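Local coordinates for protein wsv230 (Shrimp white spot syndrome virus, PDB 2GJ2) that is a nonstructural viral protein with a ferredoxin fold that binds metal ions such as cadmium, though its precise role is not established, at residues A[5-10]-A[56-61]. Sequence-based numbering, arbitrary orientation.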
ATOM      1  N   ALA A   5     -15.176  17.410 -16.548  1.00113.47           N
ATOM      2  CA  ALA A   5     -15.445  16.391 -15.496  1.00113.31           C
ATOM      3  C   ALA A   5     -14.217  15.510 -15.264  1.00112.99           C
ATOM      4  O   ALA A   5     -14.264  14.299 -15.473  1.00114.08           O
ATOM      5  CB  ALA A   5     -16.657  15.529 -15.895  1.00 77.99           C
ATOM      6  N   THR A   6     -13.114  16.125 -14.846  1.00 77.94           N
ATOM      7  CA  THR A   6     -11.890  15.381 -14.570  1.00 75.69           C
ATOM      8  C   THR A   6     -11.775  15.150 -13.068  1.00 73.85           C
ATOM      9  O   THR A   6     -11.954  16.080 -12.271  1.00 73.02           O
ATOM     10  CB  THR A   6     -10.627  16.146 -15.050  1.00 75.57           C
ATOM     11  OG1 THR A   6     -10.584  16.148 -16.480  1.00 74.73           O
ATOM     12  CG2 THR A   6      -9.353  15.487 -14.515  1.00 74.98           C
ATOM     13  N   PHE A   7     -11.498  13.904 -12.693  1.00 71.00           N
ATOM     14  CA  PHE A   7     -11.329  13.539 -11.285  1.00 68.58           C
ATOM     15  C   PHE A   7      -9.859  13.276 -10.998  1.00 66.59           C
ATOM     16  O   PHE A   7      -9.176  12.600 -11.776  1.00 65.60           O
ATOM     17  CB  PHE A   7     -12.118  12.278 -10.927  1.00 59.25           C
ATOM     18  CG  PHE A   7     -11.785  11.727  -9.557  1.00 58.88           C
ATOM     19  CD1 PHE A   7     -12.335  12.295  -8.409  1.00 58.73           C
ATOM     20  CD2 PHE A   7     -10.874  10.682  -9.412  1.00 57.90           C
ATOM     21  CE1 PHE A   7     -11.981  11.837  -7.138  1.00 58.38           C
ATOM     22  CE2 PHE A   7     -10.515  10.222  -8.150  1.00 58.41           C
ATOM     23  CZ  PHE A   7     -11.073  10.808  -7.008  1.00 58.49           C
ATOM     24  N   GLN A   8      -9.382  13.805  -9.877  1.00 62.18           N
ATOM     25  CA  GLN A   8      -7.995  13.614  -9.484  1.00 60.88           C
ATOM     26  C   GLN A   8      -7.787  13.573  -7.982  1.00 59.53           C
ATOM     27  O   GLN A   8      -8.351  14.383  -7.222  1.00 58.77           O
ATOM     28  CB  GLN A   8      -7.103  14.711 -10.057  1.00 74.81           C
ATOM     29  CG  GLN A   8      -6.749  14.529 -11.519  1.00 77.00           C
ATOM     30  CD  GLN A   8      -5.619  15.442 -11.966  1.00 78.49           C
ATOM     31  OE1 GLN A   8      -5.205  15.410 -13.127  1.00 79.42           O
ATOM     32  NE2 GLN A   8      -5.112  16.261 -11.044  1.00 78.59           N
ATOM     33  N   THR A   9      -6.955  12.620  -7.568  1.00 56.74           N
ATOM     34  CA  THR A   9      -6.604  12.441  -6.171  1.00 54.06           C
ATOM     35  C   THR A   9      -5.148  12.024  -6.099  1.00 51.81           C
ATOM     36  O   THR A   9      -4.688  11.213  -6.891  1.00 51.67           O
ATOM     37  CB  THR A   9      -7.484  11.360  -5.500  1.00 58.17           C
ATOM     38  OG1 THR A   9      -7.084  11.184  -4.134  1.00 57.65           O
ATOM     39  CG2 THR A   9      -7.362  10.042  -6.242  1.00 58.20           C
ATOM     40  N   ASP A  10      -4.422  12.606  -5.159  1.00 68.14           N
ATOM     41  CA  ASP A  10      -3.024  12.275  -4.963  1.00 65.95           C
ATOM     42  C   ASP A  10      -2.935  11.250  -3.845  1.00 62.35           C
ATOM     43  O   ASP A  10      -1.874  10.665  -3.608  1.00 63.50           O
ATOM     44  CB  ASP A  10      -2.238  13.518  -4.560  1.00 70.02           C
ATOM     45  CG  ASP A  10      -1.980  14.436  -5.716  1.00 72.51           C
ATOM     46  OD1 ASP A  10      -1.169  14.065  -6.591  1.00 73.46           O
ATOM     47  OD2 ASP A  10      -2.588  15.526  -5.754  1.00 75.13           O
ATOM     48  N   PHE A  56      -3.677   9.899  -9.435  1.00 51.24           N
ATOM     49  CA  PHE A  56      -4.679   9.086 -10.113  1.00 52.35           C
ATOM     50  C   PHE A  56      -5.616  10.025 -10.873  1.00 53.43           C
ATOM     51  O   PHE A  56      -6.215  10.920 -10.268  1.00 53.07           O
ATOM     52  CB  PHE A  56      -5.487   8.279  -9.112  1.00 48.71           C
ATOM     53  CG  PHE A  56      -6.568   7.471  -9.743  1.00 48.37           C
ATOM     54  CD1 PHE A  56      -6.269   6.267 -10.376  1.00 47.13           C
ATOM     55  CD2 PHE A  56      -7.892   7.939  -9.749  1.00 47.53           C
ATOM     56  CE1 PHE A  56      -7.270   5.529 -11.014  1.00 47.57           C
ATOM     57  CE2 PHE A  56      -8.907   7.215 -10.381  1.00 46.66           C
ATOM     58  CZ  PHE A  56      -8.598   6.006 -11.019  1.00 46.40           C
ATOM     59  N   VAL A  57      -5.741   9.813 -12.188  1.00 58.71           N
ATOM     60  CA  VAL A  57      -6.573  10.668 -13.048  1.00 59.83           C
ATOM     61  C   VAL A  57      -7.561   9.949 -13.961  1.00 59.93           C
ATOM     62  O   VAL A  57      -7.173   9.089 -14.748  1.00 59.68           O
ATOM     63  CB  VAL A  57      -5.704  11.552 -13.980  1.00 59.57           C
ATOM     64  CG1 VAL A  57      -4.946  12.580 -13.191  1.00 59.91           C
ATOM     65  CG2 VAL A  57      -4.735  10.682 -14.742  1.00 60.48           C
ATOM     66  N   LEU A  58      -8.832  10.340 -13.856  1.00 56.66           N
ATOM     67  CA  LEU A  58      -9.927   9.807 -14.677  1.00 55.99           C
ATOM     68  C   LEU A  58     -10.429  11.021 -15.453  1.00 56.71           C
ATOM     69  O   LEU A  58     -11.072  11.914 -14.885  1.00 55.51           O
ATOM     70  CB  LEU A  58     -11.069   9.272 -13.803  1.00 46.68           C
ATOM     71  CG  LEU A  58     -10.903   7.961 -13.032  1.00 45.05           C
ATOM     72  CD1 LEU A  58     -12.010   7.848 -11.998  1.00 43.99           C
ATOM     73  CD2 LEU A  58     -10.942   6.780 -13.981  1.00 44.70           C
ATOM     74  N   ASN A  59     -10.121  11.068 -16.744  1.00 68.39           N
ATOM     75  CA  ASN A  59     -10.536  12.199 -17.554  1.00 69.59           C
ATOM     76  C   ASN A  59     -12.056  12.366 -17.577  1.00 69.13           C
ATOM     77  O   ASN A  59     -12.562  13.486 -17.637  1.00 69.67           O
ATOM     78  CB  ASN A  59      -9.989  12.058 -18.980  1.00 80.66           C
ATOM     79  CG  ASN A  59      -8.469  12.199 -19.042  1.00 82.71           C
ATOM     80  OD1 ASN A  59      -7.735  11.205 -19.048  1.00 83.62           O
ATOM     81  ND2 ASN A  59      -7.992  13.442 -19.073  1.00 82.76           N
ATOM     82  N   GLY A  60     -12.773  11.251 -17.494  1.00 55.57           N
ATOM     83  CA  GLY A  60     -14.221  11.294 -17.524  1.00 55.27           C
ATOM     84  C   GLY A  60     -14.922  11.590 -16.212  1.00 54.79           C
ATOM     85  O   GLY A  60     -16.132  11.835 -16.188  1.00 55.00           O
ATOM     86  N   GLY A  61     -14.172  11.589 -15.119  1.00 60.77           N
ATOM     87  CA  GLY A  61     -14.774  11.834 -13.820  1.00 60.05           C
ATOM     88  C   GLY A  61     -15.162  10.492 -13.246  1.00 58.95           C
ATOM     89  O   GLY A  61     -14.826   9.465 -13.815  1.00 58.96           O
TER
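A short two-stranded antiparallel sheet pairs strand 7-9, near the N-terminus, with strand 56-58, beside the four-stranded sheet of this ferredoxin fold. Four backbone hydrogen bonds hold it. Phe7 N gives a nearly straight one (174°) to Leu58 O at 3.0 Å, and Leu58 N returns one to Phe7 O; Phe56 N donates to Thr9 O (3.0 Å), and Thr9 N returns a longer bond to Phe56 O (3.3 Å). Leu58 O is gripped twice, for Gly61 N also donates to it and closes a type I turn. At Gly61's backbone angles (phi 91°, psi -172°) a CB would jam against Gly60 O and also hit Ala5 O, so glycine fits.

Phe7, Thr9, Phe56 and Leu58 share one face. Both phenylalanines hold CG anti to the backbone N; their rings meet edge to edge, Phe7 CE2 and Phe56 CD2 3.8 Å apart. Leu58 CD1 flanks Phe7 CD2, while Thr9 CG2 packs on Phe56 CB and its hydroxyl OG1 is hydrogen-bonded to Ala11 O. Gln8 and Val57, the non-hydrogen-bonded pair, line the exposed opposite face: polar Gln8 suits solvent, and beta-branched Val57, like Thr9, an extended strand.

The largely apolar face packs inward: Phe56 meets Phe13 and Phe30, Leu58 touches Leu65 of helix 62-69, and Phe7, only partly covered, reaches Ile76 on strand 75-78.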